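Local coordinates for protein D-glycerate 3-kinase (Cryptococcus neoformans var. grubii serotype A, PDB 6CKG) that probably acts as a kinase that phosphorylates D-glycerate, yielding 3-phosphoglycerate, at residues A199-Q204 with P218-Y223; D246-I251 with T307-K312. All coordinates share one frame; numbering follows the deposited sequence.

Interaction 1 (A199-Q204 with P218-Y223)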
loop_
_atom_site.group_PDB
_atom_site.type_symbol
_atom_site.label_atom_id
_atom_site.label_comp_id
_atom_site.label_asym_id
_atom_site.label_seq_id
_atom_site.Cartn_x
_atom_site.Cartn_y
_atom_site.Cartn_z
ATOM N N ALA A 199 14.197 20.483 -7.343
ATOM C CA ALA A 199 15.261 21.223 -8.020
ATOM C C ALA A 199 16.294 20.284 -8.623
ATOM O O ALA A 199 16.828 20.550 -9.707
ATOM C CB ALA A 199 15.949 22.187 -7.053
ATOM N N GLU A 200 16.615 19.191 -7.921
ATOM C CA GLU A 200 17.614 18.261 -8.440
ATOM C C GLU A 200 17.143 17.653 -9.757
ATOM O O GLU A 200 17.896 17.596 -10.738
ATOM C CB GLU A 200 17.907 17.176 -7.401
ATOM C CG GLU A 200 18.706 15.986 -7.925
ATOM C CD GLU A 200 20.127 16.359 -8.312
ATOM O OE1 GLU A 200 20.623 17.414 -7.869
ATOM O OE2 GLU A 200 20.752 15.596 -9.074
ATOM N N ALA A 201 15.885 17.214 -9.798
ATOM C CA ALA A 201 15.299 16.661 -11.015
ATOM C C ALA A 201 15.445 17.621 -12.179
ATOM O O ALA A 201 15.764 17.216 -13.303
ATOM C CB ALA A 201 13.820 16.346 -10.780
ATOM N N GLY A 202 15.185 18.907 -11.935
ATOM C CA GLY A 202 15.255 19.876 -13.015
ATOM C C GLY A 202 16.661 20.072 -13.543
ATOM O O GLY A 202 16.850 20.340 -14.733
ATOM N N ARG A 203 17.664 19.936 -12.676
ATOM C CA ARG A 203 19.049 20.068 -13.111
ATOM C C ARG A 203 19.539 18.842 -13.870
ATOM O O ARG A 203 20.464 18.956 -14.679
ATOM C CB ARG A 203 19.958 20.334 -11.909
ATOM C CG ARG A 203 19.961 21.791 -11.452
ATOM C CD ARG A 203 21.018 22.035 -10.383
ATOM N NE ARG A 203 20.947 21.026 -9.328
ATOM C CZ ARG A 203 20.304 21.189 -8.179
ATOM N NH1 ARG A 203 20.295 20.211 -7.288
ATOM N NH2 ARG A 203 19.661 22.329 -7.925
ATOM N N GLN A 204 18.929 17.677 -13.643
ATOM C CA GLN A 204 19.393 16.454 -14.290
ATOM C C GLN A 204 18.835 16.282 -15.698
ATOM O O GLN A 204 19.467 15.625 -16.531
ATOM C CB GLN A 204 19.018 15.232 -13.449
ATOM C CG GLN A 204 19.652 15.187 -12.065
ATOM C CD GLN A 204 19.764 13.768 -11.528
ATOM O OE1 GLN A 204 20.100 12.839 -12.266
ATOM N NE2 GLN A 204 19.483 13.593 -10.238
ATOM N N PRO A 218 12.070 12.479 -14.850
ATOM C CA PRO A 218 11.401 12.293 -13.553
ATOM C C PRO A 218 9.984 12.856 -13.599
ATOM O O PRO A 218 9.755 13.987 -14.037
ATOM C CB PRO A 218 12.301 13.057 -12.573
ATOM C CG PRO A 218 13.654 13.118 -13.266
ATOM C CD PRO A 218 13.312 13.261 -14.725
ATOM N N THR A 219 9.017 12.047 -13.160
ATOM C CA THR A 219 7.625 12.448 -13.327
ATOM C C THR A 219 7.233 13.613 -12.424
ATOM O O THR A 219 6.229 14.276 -12.703
ATOM C CB THR A 219 6.693 11.268 -13.078
ATOM O OG1 THR A 219 6.834 10.826 -11.725
ATOM C CG2 THR A 219 7.025 10.128 -14.022
ATOM N N ILE A 220 7.985 13.889 -11.355
ATOM C CA ILE A 220 7.620 15.035 -10.527
ATOM C C ILE A 220 7.681 16.319 -11.342
ATOM O O ILE A 220 6.955 17.274 -11.051
ATOM C CB ILE A 220 8.501 15.137 -9.262
ATOM C CG1 ILE A 220 9.977 15.253 -9.616
ATOM C CG2 ILE A 220 8.242 13.945 -8.335
ATOM C CD1 ILE A 220 10.886 15.502 -8.390
ATOM N N LEU A 221 8.518 16.356 -12.387
ATOM C CA LEU A 221 8.598 17.538 -13.243
ATOM C C LEU A 221 7.335 17.746 -14.067
ATOM O O LEU A 221 7.198 18.801 -14.687
ATOM C CB LEU A 221 9.802 17.451 -14.182
ATOM C CG LEU A 221 11.193 17.446 -13.529
ATOM C CD1 LEU A 221 12.274 17.416 -14.581
ATOM C CD2 LEU A 221 11.375 18.665 -12.630
ATOM N N LEU A 222 6.421 16.767 -14.102
ATOM C CA LEU A 222 5.145 16.973 -14.776
ATOM C C LEU A 222 4.183 17.826 -13.960
ATOM O O LEU A 222 3.143 18.235 -14.485
ATOM C CB LEU A 222 4.482 15.624 -15.090
ATOM C CG LEU A 222 5.189 14.696 -16.083
ATOM C CD1 LEU A 222 4.607 13.298 -15.989
ATOM C CD2 LEU A 222 5.081 15.235 -17.512
ATOM N N TYR A 223 4.509 18.116 -12.705
ATOM C CA TYR A 223 3.569 18.716 -11.771
ATOM C C TYR A 223 4.165 19.976 -11.161
ATOM O O TYR A 223 5.386 20.110 -11.043
ATOM C CB TYR A 223 3.194 17.689 -10.679
ATOM C CG TYR A 223 2.514 16.481 -11.281
ATOM C CD1 TYR A 223 1.169 16.527 -11.649
ATOM C CD2 TYR A 223 3.223 15.306 -11.524
ATOM C CE1 TYR A 223 0.547 15.430 -12.235
ATOM C CE2 TYR A 223 2.608 14.205 -12.099
ATOM C CZ TYR A 223 1.278 14.271 -12.445
ATOM O OH TYR A 223 0.689 13.174 -13.016
#
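Leu-221 and Ala-201 carry this apolar contact, in which the C-terminal part of helix 191-204 packs against a short 3-10 turn, residues 219-222, at the periphery of a P-loop kinase fold. Leu-221 CB stands back, 5.4 Å from Ala-201 CB, and the side chain then closes on the helix as it lengthens. Its CG, set anti to the carbonyl carbon (chi1 -64°), comes to 4.0 Å from Ala-201 CB. There the chain forks. CD1 lies against the backbone, 3.7 Å from Ala-201 O, while CD2 rests between Ala-201 CB at 3.8 Å and Gly-202 N at 3.9 Å. Leucine suits the place because its two methyls can cover both the methyl and the peptide backbone of the helix.

Ala-201 presents one methyl to three residues, and its small size lets the helix come close to the turn. Ile-220 meets this methyl with CD1 at 3.9 Å, the tip of an extended CG1 branch, while Pro-218 brings the CB corner of its ring to 4.0 Å. Proline fits just ahead of the turn: it needs no N-H there, and its carbonyl accepts the bond from Leu-221 N. The turn is also held to helix 281-298, where Glu-296 accepts bonds from Thr-219 OG1 and Ile-220 N. No hydrogen bond joins the two segments. Within the helix, Arg-203 NH1 forms a salt bridge with Glu-200 OE1, approaching on the anti side of the carboxylate, and Ala-199 O sits over the centre of the guanidinium.

Interaction 2 (D246-I251 with T307-K312)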
loop_
_atom_site.group_PDB
_atom_site.type_symbol
_atom_site.label_atom_id
_atom_site.label_comp_id
_atom_site.label_asym_id
_atom_site.label_seq_id
_atom_site.Cartn_x
_atom_site.Cartn_y
_atom_site.Cartn_z
ATOM N N ASP A 246 3.675 -3.352 12.765
ATOM C CA ASP A 246 4.717 -3.976 13.576
ATOM C C ASP A 246 5.942 -4.382 12.767
ATOM O O ASP A 246 7.071 -4.249 13.247
ATOM C CB ASP A 246 4.167 -5.222 14.286
ATOM C CG ASP A 246 3.002 -4.910 15.199
ATOM O OD1 ASP A 246 3.098 -3.933 15.960
ATOM O OD2 ASP A 246 1.986 -5.631 15.150
ATOM N N CYS A 247 5.748 -4.911 11.565
ATOM C CA CYS A 247 6.866 -5.349 10.738
ATOM C C CYS A 247 6.473 -5.129 9.284
ATOM O O CYS A 247 5.330 -4.790 8.979
ATOM C CB CYS A 247 7.237 -6.819 11.041
ATOM S SG CYS A 247 5.911 -7.996 10.643
ATOM N N PHE A 248 7.422 -5.323 8.371
ATOM C CA PHE A 248 7.201 -4.805 7.025
ATOM C C PHE A 248 7.849 -5.706 5.986
ATOM O O PHE A 248 8.979 -6.178 6.168
ATOM C CB PHE A 248 7.775 -3.378 6.894
ATOM C CG PHE A 248 7.041 -2.494 5.897
ATOM C CD1 PHE A 248 7.259 -2.630 4.537
ATOM C CD2 PHE A 248 6.147 -1.522 6.332
ATOM C CE1 PHE A 248 6.611 -1.798 3.608
ATOM C CE2 PHE A 248 5.482 -0.683 5.409
ATOM C CZ PHE A 248 5.727 -0.825 4.046
ATOM N N VAL A 249 7.140 -5.899 4.878
ATOM C CA VAL A 249 7.641 -6.624 3.713
ATOM C C VAL A 249 7.531 -5.695 2.515
ATOM O O VAL A 249 6.449 -5.156 2.250
ATOM C CB VAL A 249 6.846 -7.921 3.460
ATOM C CG1 VAL A 249 7.377 -8.647 2.214
ATOM C CG2 VAL A 249 6.902 -8.846 4.695
ATOM N N GLN A 250 8.631 -5.518 1.783
ATOM C CA GLN A 250 8.630 -4.633 0.623
ATOM C C GLN A 250 9.129 -5.366 -0.618
ATOM O O GLN A 250 10.135 -6.074 -0.566
ATOM C CB GLN A 250 9.490 -3.382 0.880
ATOM C CG GLN A 250 9.688 -2.532 -0.367
ATOM C CD GLN A 250 10.591 -1.327 -0.131
ATOM O OE1 GLN A 250 11.718 -1.466 0.337
ATOM N NE2 GLN A 250 10.087 -0.140 -0.440
ATOM N N ILE A 251 8.419 -5.207 -1.729
ATOM C CA ILE A 251 8.876 -5.692 -3.025
ATOM C C ILE A 251 9.402 -4.479 -3.788
ATOM O O ILE A 251 8.640 -3.566 -4.116
ATOM C CB ILE A 251 7.755 -6.392 -3.802
ATOM C CG1 ILE A 251 7.171 -7.539 -2.970
ATOM C CG2 ILE A 251 8.298 -6.921 -5.114
ATOM C CD1 ILE A 251 5.896 -8.136 -3.545
ATOM N N THR A 307 10.678 4.688 11.953
ATOM C CA THR A 307 9.466 3.912 11.699
ATOM C C THR A 307 9.218 2.885 12.802
ATOM O O THR A 307 10.123 2.472 13.533
ATOM C CB THR A 307 9.532 3.163 10.370
ATOM O OG1 THR A 307 10.509 2.121 10.481
ATOM C CG2 THR A 307 9.874 4.122 9.218
ATOM N N SER A 308 7.960 2.448 12.898
ATOM C CA SER A 308 7.626 1.467 13.915
ATOM C C SER A 308 8.155 0.082 13.564
ATOM O O SER A 308 8.300 -0.755 14.461
ATOM C CB SER A 308 6.111 1.438 14.133
ATOM O OG SER A 308 5.441 1.247 12.901
ATOM N N TRP A 309 8.482 -0.163 12.292
ATOM C CA TRP A 309 9.008 -1.447 11.842
ATOM C C TRP A 309 10.513 -1.429 11.620
ATOM O O TRP A 309 11.055 -2.372 11.027
ATOM C CB TRP A 309 8.309 -1.877 10.551
ATOM C CG TRP A 309 8.395 -0.846 9.454
ATOM C CD1 TRP A 309 9.406 -0.687 8.554
ATOM C CD2 TRP A 309 7.425 0.164 9.149
ATOM N NE1 TRP A 309 9.121 0.349 7.698
ATOM C CE2 TRP A 309 7.911 0.890 8.045
ATOM C CE3 TRP A 309 6.178 0.511 9.694
ATOM C CZ2 TRP A 309 7.206 1.960 7.479
ATOM C CZ3 TRP A 309 5.478 1.565 9.136
ATOM C CH2 TRP A 309 5.993 2.275 8.033
ATOM N N ARG A 310 11.195 -0.371 12.047
ATOM C CA ARG A 310 12.645 -0.296 11.894
ATOM C C ARG A 310 13.303 -1.506 12.542
ATOM O O ARG A 310 13.027 -1.820 13.699
ATOM C CB ARG A 310 13.166 0.998 12.528
ATOM C CG ARG A 310 14.690 1.124 12.579
ATOM C CD ARG A 310 15.261 1.279 11.184
ATOM N NE ARG A 310 16.475 2.090 11.186
ATOM C CZ ARG A 310 17.053 2.563 10.089
ATOM N NH1 ARG A 310 16.524 2.301 8.898
ATOM N NH2 ARG A 310 18.149 3.309 10.185
ATOM N N GLY A 311 14.183 -2.180 11.796
ATOM C CA GLY A 311 14.795 -3.416 12.261
ATOM C C GLY A 311 13.944 -4.658 12.072
ATOM O O GLY A 311 14.414 -5.766 12.350
ATOM N N LYS A 312 12.712 -4.516 11.611
ATOM C CA LYS A 312 11.794 -5.632 11.427
ATOM C C LYS A 312 11.233 -5.625 10.011
ATOM O O LYS A 312 10.037 -5.833 9.805
ATOM C CB LYS A 312 10.661 -5.581 12.450
ATOM C CG LYS A 312 11.101 -5.662 13.911
ATOM C CD LYS A 312 9.910 -5.472 14.859
ATOM C CE LYS A 312 9.535 -4.000 14.995
ATOM N NZ LYS A 312 8.123 -3.726 15.489
#
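Phe-248 N donates to Lys-312 O over 3.0 Å, with an N-H...O angle of 146°. Lys-312 NZ also turns toward the backbone, to Ser-308 O at 3.1 Å and to Asp-246 O. The latter separation, 2.5 Å, is too short to trust, and the lysine is modelled in two conformers, so its end is placed with some doubt. Asp-246 directs its own OD2 elsewhere, to Val-49 N. Lys-312 closes a type II turn, its N bonded to Trp-309 O at 2.8 Å; Gly-311 takes the third position, where a CB would collide with the carbonyl O of Arg-310.

The turn leads into strand 313-318, which lies parallel to strand 247-253 in the central sheet of this P-loop kinase fold, so the bond to Phe-248 N begins a pairing that Phe-248 continues with Leu-314.

Beyond the backbone, Phe-248 CB makes a CH-pi contact over the five-membered ring of Trp-309, 3.8 Å from its centroid, and CD2 comes to 3.4 Å from Trp-309 CE2. The two planes meet obliquely, at 37°. With Trp-309 CG between the backbone N and the carbonyl carbon (chi1 55°), the side chain runs beside Phe-248, whose CD2 lies over the centre of one indole face. Thr-307 CB covers the opposite face, and NE1 of the buried indole donates to Ile-302 O.

In the fold
The centre of interaction 1 is about 24 Å from the centre of the chain and that of interaction 2, at the central sheet, about 13 Å. Both are partly buried, but Gly-202 is exposed in the first, while none of the touching residues of the second is. Their centres are about 29 Å apart and they share no secondary-structure element. Helix 281-298, in the part of the chain between the two segments of interaction 2, packs on the 3-10 turn of interaction 1 and precedes the loop 307-312. The chemistry follows the setting: at the periphery, aliphatic side chains pack a helix onto a turn without a hydrogen bond; at the sheet, backbone bonding sets the alignment and Phe-248 and Trp-309 add an oblique aromatic contact.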